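Local structure of DNA gyrase, B subunit, truncated (Myxococcus xanthus, 3CWV) at residues 170-173 with 174-178; 207-210 with 211-214; 267-270 with 271-275; 313-317 with 318-322. The protein probably takes part in the ATP-dependent breakage, passage and rejoining of double-stranded DNA, as a truncated B subunit of DNA gyrase, a type II topoisomerase. All coordinates share one frame; numbering follows the deposited sequence.

Contact 1: residues 170-173 with 174-178; sequences DRAR and LSRRC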
ATOM      1  N   ASP A 170     -13.499  -9.236   7.605  1.00 33.28           N
ATOM      2  CA  ASP A 170     -13.592  -9.999   6.375  1.00 33.85           C
ATOM      3  C   ASP A 170     -12.158 -10.474   6.057  1.00 33.58           C
ATOM      4  O   ASP A 170     -11.337  -9.686   5.576  1.00 31.00           O
ATOM      5  CB  ASP A 170     -14.123  -9.078   5.272  1.00 33.38           C
ATOM      6  CG  ASP A 170     -14.346  -9.794   3.942  1.00 39.52           C
ATOM      7  OD1 ASP A 170     -13.634 -10.767   3.613  1.00 39.51           O
ATOM      8  OD2 ASP A 170     -15.258  -9.368   3.209  1.00 41.66           O
ATOM      9  N   ARG A 171     -11.856 -11.740   6.353  1.00 32.83           N
ATOM     10  CA  ARG A 171     -10.524 -12.314   6.092  1.00 35.15           C
ATOM     11  C   ARG A 171     -10.071 -12.201   4.641  1.00 34.81           C
ATOM     12  O   ARG A 171      -8.886 -11.941   4.364  1.00 32.91           O
ATOM     13  CB  ARG A 171     -10.455 -13.786   6.494  1.00 36.46           C
ATOM     14  CG  ARG A 171      -9.832 -14.053   7.824  1.00 41.44           C
ATOM     15  CD  ARG A 171     -10.766 -13.682   8.918  1.00 50.87           C
ATOM     16  NE  ARG A 171     -10.580 -14.540  10.083  1.00 60.52           N
ATOM     17  CZ  ARG A 171     -11.279 -14.425  11.208  1.00 62.72           C
ATOM     18  NH1 ARG A 171     -11.039 -15.248  12.226  1.00 62.25           N
ATOM     19  NH2 ARG A 171     -12.218 -13.487  11.313  1.00 59.03           N
ATOM     20  N   ALA A 172     -11.013 -12.403   3.722  1.00 34.47           N
ATOM     21  CA  ALA A 172     -10.718 -12.325   2.290  1.00 32.70           C
ATOM     22  C   ALA A 172     -10.235 -10.951   1.857  1.00 31.00           C
ATOM     23  O   ALA A 172      -9.285 -10.838   1.060  1.00 29.23           O
ATOM     24  CB  ALA A 172     -11.953 -12.740   1.452  1.00 34.23           C
ATOM     25  N   ARG A 173     -10.892  -9.889   2.324  1.00 29.71           N
ATOM     26  CA  ARG A 173     -10.435  -8.554   1.916  1.00 29.76           C
ATOM     27  C   ARG A 173      -9.100  -8.144   2.569  1.00 28.94           C
ATOM     28  O   ARG A 173      -8.295  -7.464   1.948  1.00 29.66           O
ATOM     29  CB  ARG A 173     -11.527  -7.486   2.099  1.00 31.52           C
ATOM     30  CG  ARG A 173     -11.451  -6.671   3.332  1.00 34.93           C
ATOM     31  CD  ARG A 173     -12.484  -5.565   3.283  1.00 38.51           C
ATOM     32  NE  ARG A 173     -13.828  -6.124   3.178  1.00 46.04           N
ATOM     33  CZ  ARG A 173     -14.937  -5.498   3.564  1.00 46.84           C
ATOM     34  NH1 ARG A 173     -14.874  -4.265   4.057  1.00 43.19           N
ATOM     35  NH2 ARG A 173     -16.109  -6.110   3.457  1.00 46.55           N
ATOM     36  N   LEU A 174      -8.869  -8.573   3.805  1.00 27.14           N
ATOM     37  CA  LEU A 174      -7.567  -8.390   4.456  1.00 29.18           C
ATOM     38  C   LEU A 174      -6.441  -9.133   3.717  1.00 29.42           C
ATOM     39  O   LEU A 174      -5.377  -8.542   3.476  1.00 31.85           O
ATOM     40  CB  LEU A 174      -7.619  -8.762   5.950  1.00 25.44           C
ATOM     41  CG  LEU A 174      -8.552  -7.927   6.852  1.00 27.97           C
ATOM     42  CD1 LEU A 174      -8.332  -8.362   8.279  1.00 26.86           C
ATOM     43  CD2 LEU A 174      -8.342  -6.388   6.685  1.00 28.61           C
ATOM     44  N   SER A 175      -6.664 -10.398   3.328  1.00 31.07           N
ATOM     45  CA  SER A 175      -5.681 -11.139   2.501  1.00 30.59           C
ATOM     46  C   SER A 175      -5.413 -10.460   1.177  1.00 30.73           C
ATOM     47  O   SER A 175      -4.259 -10.375   0.752  1.00 29.27           O
ATOM     48  CB  SER A 175      -6.083 -12.602   2.211  1.00 32.53           C
ATOM     49  OG  SER A 175      -6.699 -13.186   3.330  1.00 42.98           O
ATOM     50  N   ARG A 176      -6.463  -9.976   0.510  1.00 30.68           N
ATOM     51  CA  ARG A 176      -6.269  -9.211  -0.726  1.00 31.35           C
ATOM     52  C   ARG A 176      -5.407  -7.963  -0.523  1.00 29.31           C
ATOM     53  O   ARG A 176      -4.601  -7.643  -1.375  1.00 30.64           O
ATOM     54  CB  ARG A 176      -7.602  -8.822  -1.370  1.00 33.70           C
ATOM     55  CG  ARG A 176      -8.247  -9.950  -2.178  1.00 41.11           C
ATOM     56  CD  ARG A 176      -9.413  -9.443  -3.006  1.00 46.20           C
ATOM     57  NE  ARG A 176     -10.511  -8.983  -2.158  1.00 49.89           N
ATOM     58  CZ  ARG A 176     -11.446  -9.782  -1.647  1.00 51.72           C
ATOM     59  NH1 ARG A 176     -11.415 -11.083  -1.893  1.00 55.65           N
ATOM     60  NH2 ARG A 176     -12.407  -9.278  -0.885  1.00 53.20           N
ATOM     61  N   ARG A 177      -5.582  -7.250   0.586  1.00 29.54           N
ATOM     62  CA  ARG A 177      -4.778  -6.047   0.824  1.00 27.37           C
ATOM     63  C   ARG A 177      -3.316  -6.434   1.060  1.00 25.82           C
ATOM     64  O   ARG A 177      -2.387  -5.709   0.677  1.00 26.61           O
ATOM     65  CB  ARG A 177      -5.332  -5.237   2.002  1.00 27.76           C
ATOM     66  CG  ARG A 177      -4.514  -4.010   2.409  1.00 31.46           C
ATOM     67  CD  ARG A 177      -4.573  -2.852   1.406  1.00 45.83           C
ATOM     68  NE  ARG A 177      -5.941  -2.381   1.181  1.00 53.15           N
ATOM     69  CZ  ARG A 177      -6.400  -1.157   1.459  1.00 50.68           C
ATOM     70  NH1 ARG A 177      -5.612  -0.210   1.983  1.00 45.37           N
ATOM     71  NH2 ARG A 177      -7.668  -0.879   1.191  1.00 49.18           N
ATOM     72  N   CYS A 178      -3.106  -7.579   1.682  1.00 23.79           N
ATOM     73  CA  CYS A 178      -1.748  -8.054   1.912  1.00 27.09           C
ATOM     74  C   CYS A 178      -1.061  -8.392   0.573  1.00 28.95           C
ATOM     75  O   CYS A 178       0.109  -8.066   0.352  1.00 27.52           O
ATOM     76  CB  CYS A 178      -1.767  -9.277   2.818  1.00 25.32           C
ATOM     77  SG  CYS A 178      -2.098  -8.946   4.564  1.00 26.66           S
TER
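Backbone bonds give the first turns of helix 171-184 their frame: Leu-174 N donates to Asp-170 O at 3.2 Å, and Ser-175, Arg-176 and Arg-177 each reach back four residues. Side-chain hydrogen bonds reinforce this start. Ser-175 OG, turned beside its own backbone N (chi1 -38°), donates to Arg-171 O at 2.7 Å, while Ser-175 N meets that oxygen at 2.9 Å from the opposite face of the carbonyl plane, so one acceptor is gripped twice. An alanine here lacks the hydroxyl and would probably leave Arg-171 O held from one face of its carbonyl plane, by Ser-175 N. Among the charged groups, the Arg-176 guanidinium folds back along the helix; Ala-172 O lies 3.6 Å above its plane, over its centre, and Arg-176 NH2 is 3.6 Å from Arg-173 CB. Asp-170 OD2 forms a weak salt bridge with Arg-173 NH2, whose stronger partner is Glu-28 of helix 28-47. Asp-170 OD1 also accepts from Arg-173 N at 3.2 Å, approached from above the carboxylate plane. That last bond defines a classic helix N-cap, with Asp-170 as the capping residue.

Contact 2: residues 207-210 with 211-214; sequences GGVA and QWAH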
ATOM      1  N   GLY A 207       8.904  -9.312  -8.688  1.00 35.02           N
ATOM      2  CA  GLY A 207       8.569  -8.622  -9.927  1.00 34.44           C
ATOM      3  C   GLY A 207       7.520  -7.540  -9.778  1.00 35.10           C
ATOM      4  O   GLY A 207       7.128  -6.935 -10.758  1.00 36.05           O
ATOM      5  N   GLY A 208       7.033  -7.295  -8.560  1.00 34.79           N
ATOM      6  CA  GLY A 208       6.166  -6.130  -8.343  1.00 28.94           C
ATOM      7  C   GLY A 208       4.809  -6.140  -9.041  1.00 30.50           C
ATOM      8  O   GLY A 208       4.125  -7.167  -9.104  1.00 27.99           O
ATOM      9  N   VAL A 209       4.407  -4.995  -9.571  1.00 29.20           N
ATOM     10  CA  VAL A 209       3.086  -4.895 -10.183  1.00 31.28           C
ATOM     11  C   VAL A 209       3.040  -5.655 -11.522  1.00 31.74           C
ATOM     12  O   VAL A 209       1.961  -5.980 -12.008  1.00 30.55           O
ATOM     13  CB  VAL A 209       2.599  -3.435 -10.330  1.00 31.80           C
ATOM     14  CG1 VAL A 209       2.392  -2.786  -8.948  1.00 33.90           C
ATOM     15  CG2 VAL A 209       3.556  -2.608 -11.214  1.00 30.17           C
ATOM     16  N   ALA A 210       4.211  -5.955 -12.090  1.00 31.99           N
ATOM     17  CA  ALA A 210       4.288  -6.788 -13.296  1.00 34.60           C
ATOM     18  C   ALA A 210       3.896  -8.217 -12.958  1.00 36.38           C
ATOM     19  O   ALA A 210       3.098  -8.860 -13.664  1.00 36.54           O
ATOM     20  CB  ALA A 210       5.687  -6.755 -13.883  1.00 36.80           C
ATOM     21  N   GLN A 211       4.442  -8.711 -11.855  1.00 35.38           N
ATOM     22  CA  GLN A 211       4.125 -10.053 -11.425  1.00 36.77           C
ATOM     23  C   GLN A 211       2.636 -10.126 -11.073  1.00 37.58           C
ATOM     24  O   GLN A 211       1.969 -11.111 -11.392  1.00 38.06           O
ATOM     25  CB  GLN A 211       5.039 -10.473 -10.276  1.00 37.15           C
ATOM     26  CG  GLN A 211       4.812 -11.880  -9.738  1.00 37.26           C
ATOM     27  CD  GLN A 211       5.990 -12.376  -8.937  1.00 35.84           C
ATOM     28  OE1 GLN A 211       6.901 -11.618  -8.639  1.00 36.49           O
ATOM     29  NE2 GLN A 211       5.981 -13.659  -8.581  1.00 35.42           N
ATOM     30  N   TRP A 212       2.110  -9.050 -10.479  1.00 36.34           N
ATOM     31  CA  TRP A 212       0.711  -8.952 -10.076  1.00 36.13           C
ATOM     32  C   TRP A 212      -0.226  -8.907 -11.275  1.00 36.23           C
ATOM     33  O   TRP A 212      -1.319  -9.481 -11.235  1.00 35.72           O
ATOM     34  CB  TRP A 212       0.498  -7.686  -9.222  1.00 37.88           C
ATOM     35  CG  TRP A 212      -0.871  -7.531  -8.576  1.00 39.19           C
ATOM     36  CD1 TRP A 212      -1.767  -8.527  -8.303  1.00 42.24           C
ATOM     37  CD2 TRP A 212      -1.458  -6.315  -8.065  1.00 39.87           C
ATOM     38  NE1 TRP A 212      -2.890  -8.002  -7.698  1.00 45.26           N
ATOM     39  CE2 TRP A 212      -2.724  -6.652  -7.533  1.00 44.11           C
ATOM     40  CE3 TRP A 212      -1.039  -4.977  -8.013  1.00 38.01           C
ATOM     41  CZ2 TRP A 212      -3.580  -5.703  -6.966  1.00 39.91           C
ATOM     42  CZ3 TRP A 212      -1.884  -4.034  -7.443  1.00 39.31           C
ATOM     43  CH2 TRP A 212      -3.146  -4.403  -6.926  1.00 41.41           C
ATOM     44  N   ALA A 213       0.181  -8.197 -12.327  1.00 35.86           N
ATOM     45  CA  ALA A 213      -0.627  -8.107 -13.542  1.00 37.25           C
ATOM     46  C   ALA A 213      -0.792  -9.492 -14.187  1.00 38.96           C
ATOM     47  O   ALA A 213      -1.887  -9.848 -14.655  1.00 39.07           O
ATOM     48  CB  ALA A 213      -0.016  -7.111 -14.529  1.00 36.30           C
ATOM     49  N   HIS A 214       0.290 -10.264 -14.194  1.00 41.76           N
ATOM     50  CA  HIS A 214       0.246 -11.641 -14.688  1.00 44.61           C
ATOM     51  C   HIS A 214      -0.797 -12.430 -13.912  1.00 45.80           C
ATOM     52  O   HIS A 214      -1.646 -13.108 -14.504  1.00 46.46           O
ATOM     53  CB  HIS A 214       1.593 -12.354 -14.538  1.00 46.30           C
ATOM     54  CG  HIS A 214       1.467 -13.849 -14.595  1.00 53.79           C
ATOM     55  ND1 HIS A 214       1.357 -14.544 -15.783  1.00 54.17           N
ATOM     56  CD2 HIS A 214       1.363 -14.776 -13.608  1.00 55.60           C
ATOM     57  CE1 HIS A 214       1.218 -15.833 -15.526  1.00 55.24           C
ATOM     58  NE2 HIS A 214       1.213 -16.000 -14.214  1.00 53.79           N
TER
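Gln-211 and Gly-207 meet in a short-range contact at the start of helix 208-217, which follows strand 199-204 and packs against helix 171-184 and the sheet strands 237-245 and 300-307. The side chain of Gln-211 turns back to the residue four positions earlier: OE1 accepts from Gly-207 N at 3.1 Å, the donor lying nearly along the C=O axis. An extended chain, with CG anti to the backbone N (chi1 -179°), carries the amide this far. The backbone returns the link only weakly, Gln-211 N to Gly-207 O at 3.4 Å. An alanine at Gln-211 would remove OE1 and is likely to leave Gly-207 N without this acceptor, with the weak backbone bond remaining between the two. Firmer bonds follow along the helix, from Trp-212 N to Gly-208 O at 3.1 Å and from Ala-213 N to Val-209 O at 2.9 Å. On the buried side, Val-209 CG1 comes to the edge of the Trp-212 indole, 4.2 Å from CE3. Val-209 and Trp-212 both also touch Ile-303, and Trp-212 reaches Glu-180 and Ala-183. The whole is a helix N-terminus in which a side-chain amide binds back to the backbone of the preceding turn.

Contact 3: residues 267-270 with 271-275; sequences AHVK and GVTQA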
ATOM      1  N   ALA A 267      -2.411  12.360 -12.517  1.00 31.54           N
ATOM      2  CA  ALA A 267      -1.221  12.702 -13.292  1.00 30.54           C
ATOM      3  C   ALA A 267      -0.303  11.508 -13.583  1.00 30.64           C
ATOM      4  O   ALA A 267       0.305  11.452 -14.649  1.00 30.10           O
ATOM      5  CB  ALA A 267      -0.439  13.808 -12.577  1.00 29.58           C
ATOM      6  N   HIS A 268      -0.202  10.573 -12.635  1.00 27.52           N
ATOM      7  CA  HIS A 268       0.625   9.378 -12.819  1.00 29.00           C
ATOM      8  C   HIS A 268       0.073   8.530 -13.977  1.00 30.92           C
ATOM      9  O   HIS A 268       0.814   8.126 -14.882  1.00 31.27           O
ATOM     10  CB  HIS A 268       0.747   8.555 -11.509  1.00 27.80           C
ATOM     11  CG  HIS A 268      -0.564   8.269 -10.829  1.00 26.19           C
ATOM     12  ND1 HIS A 268      -0.750   7.190  -9.988  1.00 28.78           N
ATOM     13  CD2 HIS A 268      -1.746   8.931 -10.851  1.00 21.04           C
ATOM     14  CE1 HIS A 268      -1.986   7.203  -9.515  1.00 21.79           C
ATOM     15  NE2 HIS A 268      -2.609   8.252 -10.021  1.00 29.56           N
ATOM     16  N   VAL A 269      -1.239   8.332 -13.982  1.00 30.26           N
ATOM     17  CA  VAL A 269      -1.899   7.552 -15.011  1.00 31.24           C
ATOM     18  C   VAL A 269      -1.874   8.282 -16.359  1.00 34.47           C
ATOM     19  O   VAL A 269      -1.521   7.686 -17.386  1.00 34.41           O
ATOM     20  CB  VAL A 269      -3.327   7.224 -14.574  1.00 32.31           C
ATOM     21  CG1 VAL A 269      -4.188   6.688 -15.733  1.00 31.19           C
ATOM     22  CG2 VAL A 269      -3.304   6.243 -13.382  1.00 25.12           C
ATOM     23  N   LYS A 270      -2.238   9.570 -16.368  1.00 32.68           N
ATOM     24  CA  LYS A 270      -2.244  10.326 -17.611  1.00 33.21           C
ATOM     25  C   LYS A 270      -0.875  10.389 -18.281  1.00 32.23           C
ATOM     26  O   LYS A 270      -0.789  10.353 -19.498  1.00 33.14           O
ATOM     27  CB  LYS A 270      -2.806  11.736 -17.405  1.00 33.90           C
ATOM     28  CG  LYS A 270      -4.325  11.805 -17.585  1.00 42.54           C
ATOM     29  CD  LYS A 270      -4.728  12.229 -18.999  1.00 52.86           C
ATOM     30  CE  LYS A 270      -4.360  13.694 -19.250  1.00 60.10           C
ATOM     31  NZ  LYS A 270      -5.209  14.357 -20.293  1.00 60.93           N
ATOM     32  N   GLY A 271       0.195  10.473 -17.507  1.00 31.50           N
ATOM     33  CA  GLY A 271       1.530  10.377 -18.093  1.00 30.89           C
ATOM     34  C   GLY A 271       1.691   9.105 -18.925  1.00 34.59           C
ATOM     35  O   GLY A 271       2.271   9.123 -20.033  1.00 32.48           O
ATOM     36  N   VAL A 272       1.180   7.997 -18.396  1.00 33.24           N
ATOM     37  CA  VAL A 272       1.346   6.696 -19.031  1.00 33.03           C
ATOM     38  C   VAL A 272       0.470   6.597 -20.264  1.00 32.37           C
ATOM     39  O   VAL A 272       0.931   6.191 -21.313  1.00 34.85           O
ATOM     40  CB  VAL A 272       1.071   5.504 -18.063  1.00 33.44           C
ATOM     41  CG1 VAL A 272       1.148   4.130 -18.824  1.00 30.72           C
ATOM     42  CG2 VAL A 272       2.077   5.513 -16.895  1.00 29.64           C
ATOM     43  N   THR A 273      -0.799   6.958 -20.143  1.00 33.92           N
ATOM     44  CA  THR A 273      -1.702   6.767 -21.252  1.00 35.44           C
ATOM     45  C   THR A 273      -1.358   7.727 -22.395  1.00 37.41           C
ATOM     46  O   THR A 273      -1.462   7.361 -23.569  1.00 36.75           O
ATOM     47  CB  THR A 273      -3.161   6.938 -20.846  1.00 36.74           C
ATOM     48  OG1 THR A 273      -3.372   8.280 -20.400  1.00 36.62           O
ATOM     49  CG2 THR A 273      -3.531   5.958 -19.728  1.00 36.58           C
ATOM     50  N   GLN A 274      -0.912   8.934 -22.055  1.00 36.21           N
ATOM     51  CA  GLN A 274      -0.501   9.890 -23.075  1.00 37.21           C
ATOM     52  C   GLN A 274       0.735   9.407 -23.816  1.00 36.18           C
ATOM     53  O   GLN A 274       0.833   9.558 -25.047  1.00 35.78           O
ATOM     54  CB  GLN A 274      -0.289  11.290 -22.481  1.00 37.71           C
ATOM     55  CG  GLN A 274      -1.625  11.985 -22.111  1.00 41.12           C
ATOM     56  CD  GLN A 274      -2.527  12.238 -23.333  1.00 46.48           C
ATOM     57  OE1 GLN A 274      -3.536  11.551 -23.546  1.00 44.55           O
ATOM     58  NE2 GLN A 274      -2.146  13.217 -24.146  1.00 47.88           N
ATOM     59  N   ALA A 275       1.674   8.823 -23.075  1.00 34.81           N
ATOM     60  CA  ALA A 275       2.883   8.252 -23.662  1.00 35.69           C
ATOM     61  C   ALA A 275       2.557   7.098 -24.619  1.00 35.78           C
ATOM     62  O   ALA A 275       3.134   7.012 -25.700  1.00 35.19           O
ATOM     63  CB  ALA A 275       3.847   7.789 -22.561  1.00 34.87           C
TER
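Val-269 and Thr-273, one turn apart on helix 267-284, carry the close-packed part of this contact. Thr-273 CG2 lies 4.1 Å from Val-269 CG1 and 3.5 Å from Val-269 O, the same oxygen that takes Thr-273 N at 2.9 Å in a nearly straight bond. Val-272 CG2 approaches His-268 O at 3.5 Å, and Val-269 CG2 sits over the centre of the His-268 ring. This side faces the sheet: Val-269 and Val-272 both touch Val-304, and Val-269 also meets Leu-253 and Ser-255. Elsewhere on the helix Gly-271 is buried too, its N bonded to Ala-267 O.

Toward solvent the exposed lysine chain is loose: Lys-270 bends at chi2 and chi3, and its CE comes no nearer to Gln-274 CG than 4.3 Å. Lys-270 O is more engaged, accepting from Gln-274 N at 2.9 Å and, weakly, from Thr-273 OG1 at 3.4 Å, and Gln-274 CG lies 3.2 Å from it. A chi1 of 63° sets the hydroxyl between backbone N and carbonyl carbon, leaving CG2 to turn toward the valine. Thr-273 therefore gives a methyl to the apolar packing and its hydroxyl to the backbone, consistent with a buried hydroxyl being met, if weakly, by its own helix.

Contact 4: residues 313-317 with 318-322; sequences MAFAG and PTKEL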
ATOM      1  N   MET A 313       2.994  13.850  -2.002  1.00 39.94           N
ATOM      2  CA  MET A 313       1.765  13.321  -2.623  1.00 38.26           C
ATOM      3  C   MET A 313       0.681  14.388  -2.559  1.00 38.83           C
ATOM      4  O   MET A 313       0.238  14.754  -1.473  1.00 40.76           O
ATOM      5  CB  MET A 313       1.274  12.074  -1.899  1.00 38.69           C
ATOM      6  CG  MET A 313       2.210  10.827  -1.911  1.00 38.55           C
ATOM      7  SD  MET A 313       2.561  10.158  -3.561  1.00 29.98           S
ATOM      8  CE  MET A 313       4.235  10.786  -3.733  1.00 33.47           C
ATOM      9  N   ALA A 314       0.273  14.911  -3.710  1.00 35.05           N
ATOM     10  CA  ALA A 314      -0.696  16.010  -3.758  1.00 31.78           C
ATOM     11  C   ALA A 314      -1.853  15.580  -4.628  1.00 29.76           C
ATOM     12  O   ALA A 314      -1.660  14.945  -5.665  1.00 28.82           O
ATOM     13  CB  ALA A 314      -0.062  17.288  -4.309  1.00 30.24           C
ATOM     14  N   PHE A 315      -3.058  15.928  -4.203  1.00 28.61           N
ATOM     15  CA  PHE A 315      -4.272  15.435  -4.828  1.00 27.40           C
ATOM     16  C   PHE A 315      -5.098  16.635  -5.287  1.00 30.15           C
ATOM     17  O   PHE A 315      -4.839  17.773  -4.873  1.00 31.71           O
ATOM     18  CB  PHE A 315      -5.038  14.573  -3.814  1.00 28.39           C
ATOM     19  CG  PHE A 315      -4.278  13.339  -3.374  1.00 30.57           C
ATOM     20  CD1 PHE A 315      -4.366  12.160  -4.107  1.00 27.42           C
ATOM     21  CD2 PHE A 315      -3.449  13.375  -2.256  1.00 31.68           C
ATOM     22  CE1 PHE A 315      -3.657  11.011  -3.728  1.00 25.16           C
ATOM     23  CE2 PHE A 315      -2.721  12.230  -1.858  1.00 29.40           C
ATOM     24  CZ  PHE A 315      -2.828  11.045  -2.599  1.00 28.96           C
ATOM     25  N   ALA A 316      -6.059  16.399  -6.172  1.00 28.52           N
ATOM     26  CA  ALA A 316      -6.891  17.474  -6.694  1.00 30.19           C
ATOM     27  C   ALA A 316      -7.873  17.998  -5.641  1.00 30.37           C
ATOM     28  O   ALA A 316      -8.423  19.099  -5.768  1.00 33.66           O
ATOM     29  CB  ALA A 316      -7.656  16.997  -7.918  1.00 29.99           C
ATOM     30  N   GLY A 317      -8.142  17.187  -4.635  1.00 31.51           N
ATOM     31  CA  GLY A 317      -9.057  17.611  -3.570  1.00 30.99           C
ATOM     32  C   GLY A 317      -9.001  16.660  -2.404  1.00 32.77           C
ATOM     33  O   GLY A 317      -8.194  15.714  -2.407  1.00 31.88           O
ATOM     34  N   PRO A 318      -9.896  16.876  -1.408  1.00 33.58           N
ATOM     35  CA  PRO A 318      -9.890  16.167  -0.125  1.00 33.06           C
ATOM     36  C   PRO A 318     -10.256  14.691  -0.158  1.00 33.02           C
ATOM     37  O   PRO A 318      -9.947  13.977   0.802  1.00 34.10           O
ATOM     38  CB  PRO A 318     -10.880  16.965   0.744  1.00 32.75           C
ATOM     39  CG  PRO A 318     -11.729  17.727  -0.198  1.00 34.25           C
ATOM     40  CD  PRO A 318     -11.004  17.842  -1.521  1.00 32.52           C
ATOM     41  N   THR A 319     -10.885  14.222  -1.241  1.00 35.28           N
ATOM     42  CA  THR A 319     -11.214  12.797  -1.364  1.00 35.48           C
ATOM     43  C   THR A 319      -9.943  11.959  -1.609  1.00 35.47           C
ATOM     44  O   THR A 319      -9.949  10.757  -1.371  1.00 36.25           O
ATOM     45  CB  THR A 319     -12.172  12.504  -2.523  1.00 36.30           C
ATOM     46  OG1 THR A 319     -11.499  12.749  -3.771  1.00 33.23           O
ATOM     47  CG2 THR A 319     -13.481  13.366  -2.452  1.00 36.39           C
ATOM     48  N   LYS A 320      -8.879  12.610  -2.085  1.00 34.43           N
ATOM     49  CA  LYS A 320      -7.609  11.951  -2.470  1.00 34.20           C
ATOM     50  C   LYS A 320      -7.793  10.880  -3.551  1.00 33.96           C
ATOM     51  O   LYS A 320      -7.045   9.903  -3.614  1.00 33.73           O
ATOM     52  CB  LYS A 320      -6.893  11.371  -1.259  1.00 34.01           C
ATOM     53  CG  LYS A 320      -6.585  12.407  -0.187  1.00 38.14           C
ATOM     54  CD  LYS A 320      -6.224  11.701   1.100  1.00 49.70           C
ATOM     55  CE  LYS A 320      -4.740  11.761   1.355  1.00 54.74           C
ATOM     56  NZ  LYS A 320      -4.394  13.033   2.054  1.00 58.61           N
ATOM     57  N   GLU A 321      -8.801  11.061  -4.393  1.00 32.22           N
ATOM     58  CA  GLU A 321      -9.085  10.065  -5.407  1.00 31.36           C
ATOM     59  C   GLU A 321      -8.349  10.349  -6.710  1.00 29.76           C
ATOM     60  O   GLU A 321      -8.232   9.463  -7.552  1.00 29.15           O
ATOM     61  CB  GLU A 321     -10.600   9.936  -5.627  1.00 30.53           C
ATOM     62  CG  GLU A 321     -11.290   9.375  -4.414  1.00 31.43           C
ATOM     63  CD  GLU A 321     -12.810   9.480  -4.480  1.00 41.88           C
ATOM     64  OE1 GLU A 321     -13.344  10.067  -5.443  1.00 37.36           O
ATOM     65  OE2 GLU A 321     -13.461   8.963  -3.560  1.00 42.15           O
ATOM     66  N   LEU A 322      -7.810  11.563  -6.849  1.00 29.84           N
ATOM     67  CA  LEU A 322      -7.177  11.989  -8.100  1.00 30.08           C
ATOM     68  C   LEU A 322      -5.854  12.682  -7.800  1.00 30.39           C
ATOM     69  O   LEU A 322      -5.809  13.756  -7.200  1.00 28.91           O
ATOM     70  CB  LEU A 322      -8.109  12.930  -8.902  1.00 31.65           C
ATOM     71  CG  LEU A 322      -7.793  13.212 -10.380  1.00 33.82           C
ATOM     72  CD1 LEU A 322      -9.087  13.460 -11.180  1.00 40.47           C
ATOM     73  CD2 LEU A 322      -6.819  14.380 -10.550  1.00 36.47           C
TER
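Lys-320 lies across the ring of Phe-315, and its side chain can be followed along that face. CB stands almost on the ring normal, 3.9 Å from the centroid and 10° off the normal, a CH-pi contact. CG, anti to the carbonyl carbon of its own residue (chi1 -58°), passes over the same face toward one edge, 3.9 Å from Phe-315 CD2. A bend about the CG-CD bond (chi3 105°) brings CE to 3.8 Å from Phe-315 CE2. A further bend at chi4 leaves NZ farther from Phe-315 CE2, and the closer touching is aliphatic. The lysine backbone shares in the contact, Lys-320 O lying 3.5 Å from Phe-315 CD1. The loop is closed by two backbone bonds: Lys-320 N donates to Gly-317 O at 3.2 Å across a type I beta turn, and Ala-316 N to Leu-322 O at 2.8 Å. Beside the second, Ala-316 CB rests 3.8 Å from Leu-322 CD2. Thr-319 OG1 accepts from Glu-321 N at 3.2 Å, forming an ST turn. All this belongs to the surface loop between strand 300-307 and helix 328-345, where Glu-321 makes a salt bridge to Arg-264, from the link between strand 260-261 and helix 267-284.

Overall arrangement
All four contacts are local, yet their chemistry changes with depth. Contact 3 is buried, with branched aliphatic groups turned to the five-stranded sheet; contact 2 is partly buried; contacts 1 and 4 lie at the surface and draw more on charged chains. Contacts 1 and 2 both sit at helix beginnings, one capped by a carboxylate, the other with an amide folded back on the residue before the helix. Their centres are about 18 Å apart, and the two helices touch through Trp-212 and Val-209. Contacts 2 and 3 both pack on strand 300-307, through Ile-303 and Val-304. Contact 4, without helix or strand, lies nearest to contact 3 and leads on to helix 328-345, against which contact 3 also packs.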